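Local coordinates for protein glycerophosphodiester phosphodiesterase (Parabacteroides distasonis, PDB 3NO3) that belongs to the glycerophosphodiester phosphodiesterase family, folds as a TIM-type barrel and carries a magnesium ion in a carboxylate-lined site, at residues 8-13 with 222-227; 40-45 with 100-105. All coordinates share one frame; numbering follows the deposited sequence.

The two contacts lie in one barrel sheet, their centres about 16 Å apart. Contact 1 joins strand 6-9 to strand 220-223, so the first and last barrel strands of the chain meet there and close the ring; contact 2, nested along the chain between the two segments of contact 1, pairs strand 37-44 with strand 99-104. Strands 6-9 and 37-44 are themselves neighbours, which brings the contacts together: Ile8 CD1 packs on Ile101 CG1 at 4.0 Å, and Arg11 CG lies 3.9 Å from Asp41 OD2. Contact 2 supplies Asp41 and Glu103 to the magnesium ion, and the nearest atom of the His10 side chain, from contact 1, is about 4 Å from the ion.

Contact 1 (8-13 with 222-227); sequences IAHRGY and TTDLPE
Parallel strands run side by side where Ile8 pairs with Thr222 and Ala9 with Thr223, before both segments leave the sheet. Thr223 N donates to Ile8 O and His10 N to Thr223 O, both at 3.0 Å. A type II turn from Ala9 to Gly12 then carries segment 8-13 on to Tyr13. Here the first and last strands of the TIM-type barrel meet, and His10, just past the C-terminal end of strand 6-9, comes near the magnesium site. With CG anti to the backbone N (chi1 -172°), the His10 ring is laid alongside Asp224, where ND1 donates to OD1 at 2.9 Å; the oxygen lies in the ring plane, whereas ND1 meets it on the syn side, 24° out of the carboxylate plane. Trp14 NE1 also donates to OD1, so two N-H groups hold this oxygen, and the bond limits rotation of the imidazole, whose NE2 reaches a bound glycerol. Thr222 CG2 comes within 3.5 Å of His10 CD2, while Thr222 OG1 hydrogen-bonds to Asn200 OD1. Farther along, Pro226 CG sits over one face of the Tyr13 ring, 4.1 Å from its centroid, a CH-pi contact in the first turn of helix 226-236. At the ring's edge, Tyr13 OH donates to the anti lone pair of Glu227 OE1 at 2.5 Å, with ring and carboxylate planes 74° apart.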
ATOM      1  N   ILE A   8      -5.583  -6.850  -3.006  1.00 21.92           N
ATOM      2  CA  ILE A   8      -5.356  -5.543  -2.388  1.00 20.99           C
ATOM      3  C   ILE A   8      -6.070  -4.455  -3.207  1.00 20.61           C
ATOM      4  O   ILE A   8      -5.786  -4.267  -4.399  1.00 21.73           O
ATOM      5  CB  ILE A   8      -3.853  -5.239  -2.259  1.00 19.85           C
ATOM      6  CG1 ILE A   8      -3.248  -6.168  -1.219  1.00 20.03           C
ATOM      7  CG2 ILE A   8      -3.598  -3.761  -1.882  1.00 18.29           C
ATOM      8  CD1 ILE A   8      -1.744  -6.287  -1.252  1.00 19.31           C
ATOM      9  N   ALA A   9      -7.006  -3.754  -2.556  1.00 19.71           N
ATOM     10  CA  ALA A   9      -7.698  -2.609  -3.117  1.00 19.06           C
ATOM     11  C   ALA A   9      -6.799  -1.387  -3.081  1.00 18.46           C
ATOM     12  O   ALA A   9      -6.626  -0.751  -2.017  1.00 16.92           O
ATOM     13  CB  ALA A   9      -9.003  -2.335  -2.346  1.00 19.41           C
ATOM     14  N   HIS A  10      -6.232  -1.062  -4.246  1.00 19.13           N
ATOM     15  CA  HIS A  10      -5.359   0.090  -4.449  1.00 17.07           C
ATOM     16  C   HIS A  10      -6.134   1.375  -4.120  1.00 17.30           C
ATOM     17  O   HIS A  10      -7.184   1.620  -4.743  1.00 15.49           O
ATOM     18  CB  HIS A  10      -4.957   0.152  -5.942  1.00 17.36           C
ATOM     19  CG  HIS A  10      -3.904   1.180  -6.252  1.00 18.99           C
ATOM     20  ND1 HIS A  10      -4.049   2.139  -7.238  1.00 19.03           N
ATOM     21  CD2 HIS A  10      -2.643   1.320  -5.765  1.00 17.27           C
ATOM     22  CE1 HIS A  10      -2.926   2.834  -7.323  1.00 20.81           C
ATOM     23  NE2 HIS A  10      -2.073   2.381  -6.418  1.00 20.45           N
ATOM     24  N   ARG A  11      -5.621   2.163  -3.162  1.00 16.12           N
ATOM     25  CA  ARG A  11      -6.277   3.417  -2.662  1.00 15.63           C
ATOM     26  C   ARG A  11      -7.654   3.154  -2.024  1.00 16.09           C
ATOM     27  O   ARG A  11      -8.498   4.039  -1.982  1.00 16.52           O
ATOM     28  CB  ARG A  11      -6.352   4.495  -3.757  1.00 15.27           C
ATOM     29  CG  ARG A  11      -4.956   4.797  -4.336  1.00 15.94           C
ATOM     30  CD  ARG A  11      -4.919   5.764  -5.472  1.00 18.63           C
ATOM     31  NE  ARG A  11      -3.584   5.760  -6.078  1.00 20.28           N
ATOM     32  CZ  ARG A  11      -3.216   6.493  -7.146  1.00 20.85           C
ATOM     33  NH1 ARG A  11      -4.035   7.352  -7.734  1.00 22.85           N
ATOM     34  NH2 ARG A  11      -1.995   6.391  -7.601  1.00 21.14           N
ATOM     35  N   GLY A  12      -7.859   1.927  -1.557  1.00 16.57           N
ATOM     36  CA  GLY A  12      -9.151   1.432  -1.119  1.00 17.21           C
ATOM     37  C   GLY A  12     -10.072   1.145  -2.265  1.00 18.27           C
ATOM     38  O   GLY A  12      -9.708   1.309  -3.432  1.00 18.50           O
ATOM     39  N   TYR A  13     -11.285   0.702  -1.948  1.00 19.10           N
ATOM     40  CA  TYR A  13     -12.230   0.451  -3.024  1.00 20.06           C
ATOM     41  C   TYR A  13     -12.881   1.780  -3.378  1.00 20.55           C
ATOM     42  O   TYR A  13     -13.882   2.176  -2.786  1.00 19.33           O
ATOM     43  CB  TYR A  13     -13.268  -0.612  -2.685  1.00 20.85           C
ATOM     44  CG  TYR A  13     -14.163  -1.089  -3.826  1.00 20.89           C
ATOM     45  CD1 TYR A  13     -13.873  -0.857  -5.181  1.00 22.07           C
ATOM     46  CD2 TYR A  13     -15.290  -1.848  -3.544  1.00 22.58           C
ATOM     47  CE1 TYR A  13     -14.677  -1.333  -6.188  1.00 23.55           C
ATOM     48  CE2 TYR A  13     -16.101  -2.344  -4.566  1.00 25.41           C
ATOM     49  CZ  TYR A  13     -15.782  -2.082  -5.889  1.00 25.69           C
ATOM     50  OH  TYR A  13     -16.571  -2.576  -6.898  1.00 27.71           O
ATOM     51  N   THR A 222      -2.507  -5.886  -6.590  1.00 19.86           N
ATOM     52  CA  THR A 222      -2.946  -4.539  -6.220  1.00 19.14           C
ATOM     53  C   THR A 222      -3.696  -3.989  -7.410  1.00 19.74           C
ATOM     54  O   THR A 222      -3.154  -3.920  -8.519  1.00 20.64           O
ATOM     55  CB  THR A 222      -1.762  -3.625  -5.818  1.00 19.08           C
ATOM     56  OG1 THR A 222      -1.167  -4.149  -4.636  1.00 17.90           O
ATOM     57  CG2 THR A 222      -2.230  -2.164  -5.536  1.00 17.16           C
ATOM     58  N   THR A 223      -4.956  -3.629  -7.211  1.00 20.86           N
ATOM     59  CA  THR A 223      -5.843  -3.325  -8.342  1.00 21.52           C
ATOM     60  C   THR A 223      -6.847  -2.225  -8.010  1.00 21.59           C
ATOM     61  O   THR A 223      -7.262  -2.096  -6.857  1.00 19.81           O
ATOM     62  CB  THR A 223      -6.627  -4.612  -8.777  1.00 22.24           C
ATOM     63  OG1 THR A 223      -7.534  -4.300  -9.854  1.00 22.66           O
ATOM     64  CG2 THR A 223      -7.407  -5.201  -7.611  1.00 22.70           C
ATOM     65  N   ASP A 224      -7.250  -1.474  -9.043  1.00 22.48           N
ATOM     66  CA  ASP A 224      -8.414  -0.549  -8.956  1.00 22.50           C
ATOM     67  C   ASP A 224      -9.762  -1.218  -9.219  1.00 23.50           C
ATOM     68  O   ASP A 224     -10.777  -0.535  -9.119  1.00 23.42           O
ATOM     69  CB  ASP A 224      -8.257   0.642  -9.919  1.00 22.25           C
ATOM     70  CG  ASP A 224      -7.065   1.553  -9.567  1.00 23.91           C
ATOM     71  OD1 ASP A 224      -6.690   1.661  -8.371  1.00 20.81           O
ATOM     72  OD2 ASP A 224      -6.523   2.188 -10.504  1.00 24.09           O
ATOM     73  N   LEU A 225      -9.778  -2.501  -9.597  1.00 24.17           N
ATOM     74  CA  LEU A 225     -11.025  -3.270  -9.826  1.00 25.58           C
ATOM     75  C   LEU A 225     -11.006  -4.539  -8.963  1.00 25.67           C
ATOM     76  O   LEU A 225     -10.974  -5.643  -9.495  1.00 25.81           O
ATOM     77  CB  LEU A 225     -11.169  -3.610 -11.327  1.00 27.21           C
ATOM     78  CG  LEU A 225     -11.313  -2.413 -12.298  1.00 28.79           C
ATOM     79  CD1 LEU A 225     -11.276  -2.864 -13.796  1.00 32.89           C
ATOM     80  CD2 LEU A 225     -12.596  -1.647 -12.060  1.00 29.33           C
ATOM     81  N   PRO A 226     -11.016  -4.374  -7.612  1.00 24.49           N
ATOM     82  CA  PRO A 226     -10.825  -5.536  -6.713  1.00 25.36           C
ATOM     83  C   PRO A 226     -11.906  -6.641  -6.834  1.00 25.95           C
ATOM     84  O   PRO A 226     -11.572  -7.826  -6.723  1.00 26.67           O
ATOM     85  CB  PRO A 226     -10.827  -4.911  -5.312  1.00 23.61           C
ATOM     86  CG  PRO A 226     -11.496  -3.612  -5.462  1.00 22.83           C
ATOM     87  CD  PRO A 226     -11.128  -3.132  -6.835  1.00 23.33           C
ATOM     88  N   GLU A 227     -13.154  -6.263  -7.046  1.00 26.93           N
ATOM     89  CA  GLU A 227     -14.231  -7.247  -7.229  1.00 28.53           C
ATOM     90  C   GLU A 227     -14.056  -8.120  -8.490  1.00 30.09           C
ATOM     91  O   GLU A 227     -14.390  -9.322  -8.431  1.00 30.31           O
ATOM     92  CB  GLU A 227     -15.620  -6.594  -7.224  1.00 29.42           C
ATOM     93  CG  GLU A 227     -15.994  -5.936  -5.908  1.00 27.11           C
ATOM     94  CD  GLU A 227     -17.488  -5.665  -5.765  1.00 28.32           C
ATOM     95  OE1 GLU A 227     -17.951  -4.569  -6.137  1.00 26.45           O
ATOM     96  OE2 GLU A 227     -18.191  -6.530  -5.217  1.00 27.57           O
TER
HETATM   97  O   HOH W   1      -5.056   4.300  -9.523  1.00 26.94           O
HETATM   98  O   HOH W   2      -9.198  -0.503  -5.489  1.00 17.37           O
HETATM   99  O   HOH W   3     -14.124  -3.856  -8.709  1.00 23.60           O

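Contact 2 (40-45 with 100-105); sequences FDVHLT and LIFELK. With MG (magnesium ion), chain B.
The magnesium site is built partly across this strand pair, where Asp41 and Glu103 stand side by side on the same face of the sheet and each gives one carboxylate oxygen to the metal. Asp41 OD1 binds magnesium at 2.1 Å and Glu103 OE1 at 2.0 Å; the metal draws these two oxygens together with their carboxylate planes 86° apart. Glu103 reaches it with an extended chain, CG anti to the backbone N (chi1 -177°). Glu39 and two waters also bind the ion, and the water that Asp41 OD2 accepts from is one of them; OD2 is further tied to Asn22. Strands 37-44 and 99-104 are parallel neighbours in the TIM-type barrel, their short segments 39° apart. Four backbone bonds fix this register, including Glu103 N to Phe40 O at 2.8 Å and Val42 N to Glu103 O. On the other face, Phe40 and Phe102 meet Leu85 of helix 85-94, and Phe102 and Leu104 meet Ser120 of helix 110-126. Val42 CG2 lies over a face of the Phe102 ring, 3.9 Å from its centroid, and the Phe40 ring, set obliquely to Phe102, covers Phe102 CA with its own face. Past the acids, Lys105 CG, anti to the carbonyl carbon, rests over the His43 ring, 3.7 Å from the centroid; bends beyond it turn CD toward Asp41 CB and lead NZ to His54 O. His43 ND1 is hydrogen-bonded to Gln64 NE2.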
ATOM      1  N   PHE A  40      -3.130   2.569   0.961  1.00 15.40           N
ATOM      2  CA  PHE A  40      -3.268   4.005   1.081  1.00 15.06           C
ATOM      3  C   PHE A  40      -1.897   4.690   1.135  1.00 15.17           C
ATOM      4  O   PHE A  40      -0.909   4.061   1.525  1.00 13.13           O
ATOM      5  CB  PHE A  40      -4.181   4.332   2.293  1.00 15.22           C
ATOM      6  CG  PHE A  40      -3.685   3.778   3.573  1.00 16.45           C
ATOM      7  CD1 PHE A  40      -2.821   4.510   4.369  1.00 15.41           C
ATOM      8  CD2 PHE A  40      -4.059   2.508   3.996  1.00 17.63           C
ATOM      9  CE1 PHE A  40      -2.352   3.974   5.552  1.00 14.08           C
ATOM     10  CE2 PHE A  40      -3.587   1.984   5.180  1.00 18.72           C
ATOM     11  CZ  PHE A  40      -2.730   2.727   5.957  1.00 14.42           C
ATOM     12  N   ASP A  41      -1.867   5.975   0.734  1.00 14.00           N
ATOM     13  CA  ASP A  41      -0.643   6.725   0.572  1.00 13.75           C
ATOM     14  C   ASP A  41      -0.494   7.796   1.647  1.00 13.94           C
ATOM     15  O   ASP A  41      -1.435   8.534   1.929  1.00 13.16           O
ATOM     16  CB  ASP A  41      -0.634   7.372  -0.796  1.00 14.24           C
ATOM     17  CG  ASP A  41      -0.885   6.385  -1.881  1.00 15.05           C
ATOM     18  OD1 ASP A  41      -0.053   5.464  -2.024  1.00 14.71           O
ATOM     19  OD2 ASP A  41      -1.873   6.502  -2.641  1.00 16.74           O
ATOM     20  N   VAL A  42       0.686   7.879   2.245  1.00 13.81           N
ATOM     21  CA  VAL A  42       0.904   8.736   3.423  1.00 12.47           C
ATOM     22  C   VAL A  42       2.042   9.749   3.190  1.00 13.31           C
ATOM     23  O   VAL A  42       3.106   9.372   2.714  1.00 11.88           O
ATOM     24  CB  VAL A  42       1.181   7.888   4.643  1.00 13.00           C
ATOM     25  CG1 VAL A  42       1.382   8.802   5.932  1.00 11.03           C
ATOM     26  CG2 VAL A  42       0.045   6.840   4.843  1.00 12.90           C
ATOM     27  N   HIS A  43       1.783  11.025   3.523  1.00 13.40           N
ATOM     28  CA  HIS A  43       2.788  12.099   3.556  1.00 13.87           C
ATOM     29  C   HIS A  43       2.882  12.698   4.971  1.00 13.54           C
ATOM     30  O   HIS A  43       1.892  12.736   5.705  1.00 14.59           O
ATOM     31  CB  HIS A  43       2.371  13.273   2.702  1.00 13.43           C
ATOM     32  CG  HIS A  43       2.147  12.980   1.264  1.00 12.59           C
ATOM     33  ND1 HIS A  43       3.084  13.271   0.302  1.00 12.71           N
ATOM     34  CD2 HIS A  43       1.047  12.541   0.605  1.00 12.60           C
ATOM     35  CE1 HIS A  43       2.594  12.960  -0.885  1.00 12.95           C
ATOM     36  NE2 HIS A  43       1.365  12.502  -0.729  1.00 14.07           N
ATOM     37  N   LEU A  44       4.042  13.243   5.273  1.00 13.09           N
ATOM     38  CA  LEU A  44       4.353  14.052   6.426  1.00 12.83           C
ATOM     39  C   LEU A  44       4.316  15.543   6.001  1.00 13.49           C
ATOM     40  O   LEU A  44       5.081  15.984   5.101  1.00 13.96           O
ATOM     41  CB  LEU A  44       5.738  13.678   6.999  1.00 12.86           C
ATOM     42  CG  LEU A  44       6.062  14.179   8.409  1.00 15.68           C
ATOM     43  CD1 LEU A  44       5.102  13.575   9.496  1.00 11.15           C
ATOM     44  CD2 LEU A  44       7.597  13.910   8.739  1.00  9.11           C
ATOM     45  N   THR A  45       3.446  16.316   6.657  1.00 12.66           N
ATOM     46  CA  THR A  45       3.349  17.767   6.446  1.00 13.13           C
ATOM     47  C   THR A  45       4.599  18.453   7.050  1.00 14.39           C
ATOM     48  O   THR A  45       5.365  17.815   7.781  1.00 13.63           O
ATOM     49  CB  THR A  45       2.070  18.360   7.054  1.00 13.68           C
ATOM     50  OG1 THR A  45       2.147  18.302   8.496  1.00 12.37           O
ATOM     51  CG2 THR A  45       0.760  17.651   6.513  1.00 13.44           C
ATOM     52  N   LEU A 100      -3.725  -3.554   6.409  1.00 18.54           N
ATOM     53  CA  LEU A 100      -3.461  -2.169   6.051  1.00 17.82           C
ATOM     54  C   LEU A 100      -2.156  -2.108   5.273  1.00 16.14           C
ATOM     55  O   LEU A 100      -1.115  -2.437   5.805  1.00 17.79           O
ATOM     56  CB  LEU A 100      -3.449  -1.313   7.319  1.00 17.92           C
ATOM     57  CG  LEU A 100      -4.742  -1.422   8.164  1.00 19.00           C
ATOM     58  CD1 LEU A 100      -4.643  -0.474   9.309  1.00 20.66           C
ATOM     59  CD2 LEU A 100      -6.025  -1.094   7.292  1.00 19.94           C
ATOM     60  N   ILE A 101      -2.233  -1.743   3.989  1.00 15.43           N
ATOM     61  CA  ILE A 101      -1.081  -1.682   3.107  1.00 15.27           C
ATOM     62  C   ILE A 101      -0.674  -0.203   3.002  1.00 15.21           C
ATOM     63  O   ILE A 101      -1.253   0.557   2.265  1.00 15.49           O
ATOM     64  CB  ILE A 101      -1.350  -2.321   1.716  1.00 15.14           C
ATOM     65  CG1 ILE A 101      -1.962  -3.733   1.844  1.00 18.84           C
ATOM     66  CG2 ILE A 101      -0.065  -2.371   0.926  1.00 14.35           C
ATOM     67  CD1 ILE A 101      -1.162  -4.756   2.666  1.00 18.73           C
ATOM     68  N   PHE A 102       0.325   0.187   3.791  1.00 14.48           N
ATOM     69  CA  PHE A 102       0.650   1.567   4.116  1.00 14.64           C
ATOM     70  C   PHE A 102       1.783   1.944   3.189  1.00 15.14           C
ATOM     71  O   PHE A 102       2.901   1.479   3.393  1.00 15.40           O
ATOM     72  CB  PHE A 102       1.092   1.553   5.595  1.00 14.76           C
ATOM     73  CG  PHE A 102       1.403   2.895   6.251  1.00 16.09           C
ATOM     74  CD1 PHE A 102       2.367   3.799   5.769  1.00 15.23           C
ATOM     75  CD2 PHE A 102       0.808   3.189   7.470  1.00 17.70           C
ATOM     76  CE1 PHE A 102       2.665   4.956   6.450  1.00 14.89           C
ATOM     77  CE2 PHE A 102       1.094   4.351   8.148  1.00 13.79           C
ATOM     78  CZ  PHE A 102       2.005   5.236   7.645  1.00 15.46           C
ATOM     79  N   GLU A 103       1.499   2.749   2.166  1.00 15.42           N
ATOM     80  CA  GLU A 103       2.548   3.325   1.340  1.00 14.99           C
ATOM     81  C   GLU A 103       3.051   4.638   1.951  1.00 14.41           C
ATOM     82  O   GLU A 103       2.301   5.623   1.993  1.00 14.70           O
ATOM     83  CB  GLU A 103       2.125   3.549  -0.115  1.00 15.69           C
ATOM     84  CG  GLU A 103       3.312   4.086  -0.918  1.00 14.04           C
ATOM     85  CD  GLU A 103       3.076   4.273  -2.415  1.00 18.15           C
ATOM     86  OE1 GLU A 103       2.104   3.734  -2.993  1.00 14.14           O
ATOM     87  OE2 GLU A 103       3.934   4.925  -3.028  1.00 15.85           O
ATOM     88  N   LEU A 104       4.304   4.682   2.390  1.00 14.35           N
ATOM     89  CA  LEU A 104       4.898   5.992   2.739  1.00 13.59           C
ATOM     90  C   LEU A 104       5.436   6.610   1.436  1.00 13.73           C
ATOM     91  O   LEU A 104       6.311   6.029   0.762  1.00 13.89           O
ATOM     92  CB  LEU A 104       6.011   5.896   3.776  1.00 13.37           C
ATOM     93  CG  LEU A 104       6.528   7.199   4.368  1.00 14.71           C
ATOM     94  CD1 LEU A 104       5.371   8.016   5.100  1.00 12.86           C
ATOM     95  CD2 LEU A 104       7.759   6.915   5.304  1.00 13.51           C
ATOM     96  N   LYS A 105       4.929   7.786   1.104  1.00 13.34           N
ATOM     97  CA  LYS A 105       5.409   8.551  -0.065  1.00 13.32           C
ATOM     98  C   LYS A 105       6.831   9.008   0.148  1.00 14.18           C
ATOM     99  O   LYS A 105       7.293   9.130   1.294  1.00 14.17           O
ATOM    100  CB  LYS A 105       4.520   9.753  -0.292  1.00 14.92           C
ATOM    101  CG  LYS A 105       3.061   9.405  -0.653  1.00 14.85           C
ATOM    102  CD  LYS A 105       2.902   8.777  -2.049  1.00 15.99           C
ATOM    103  CE  LYS A 105       3.372   9.684  -3.218  1.00 16.62           C
ATOM    104  NZ  LYS A 105       2.724   9.230  -4.495  1.00 16.49           N
TER
HETATM  105 MG    MG B 301       0.186   4.006  -3.489  1.00 15.72          MG
HETATM  106  O   HOH W   4      -1.848   4.377  -4.096  1.00 11.73           O
HETATM  107  O   HOH W   5       0.687   5.551  -4.884  1.00 15.32           O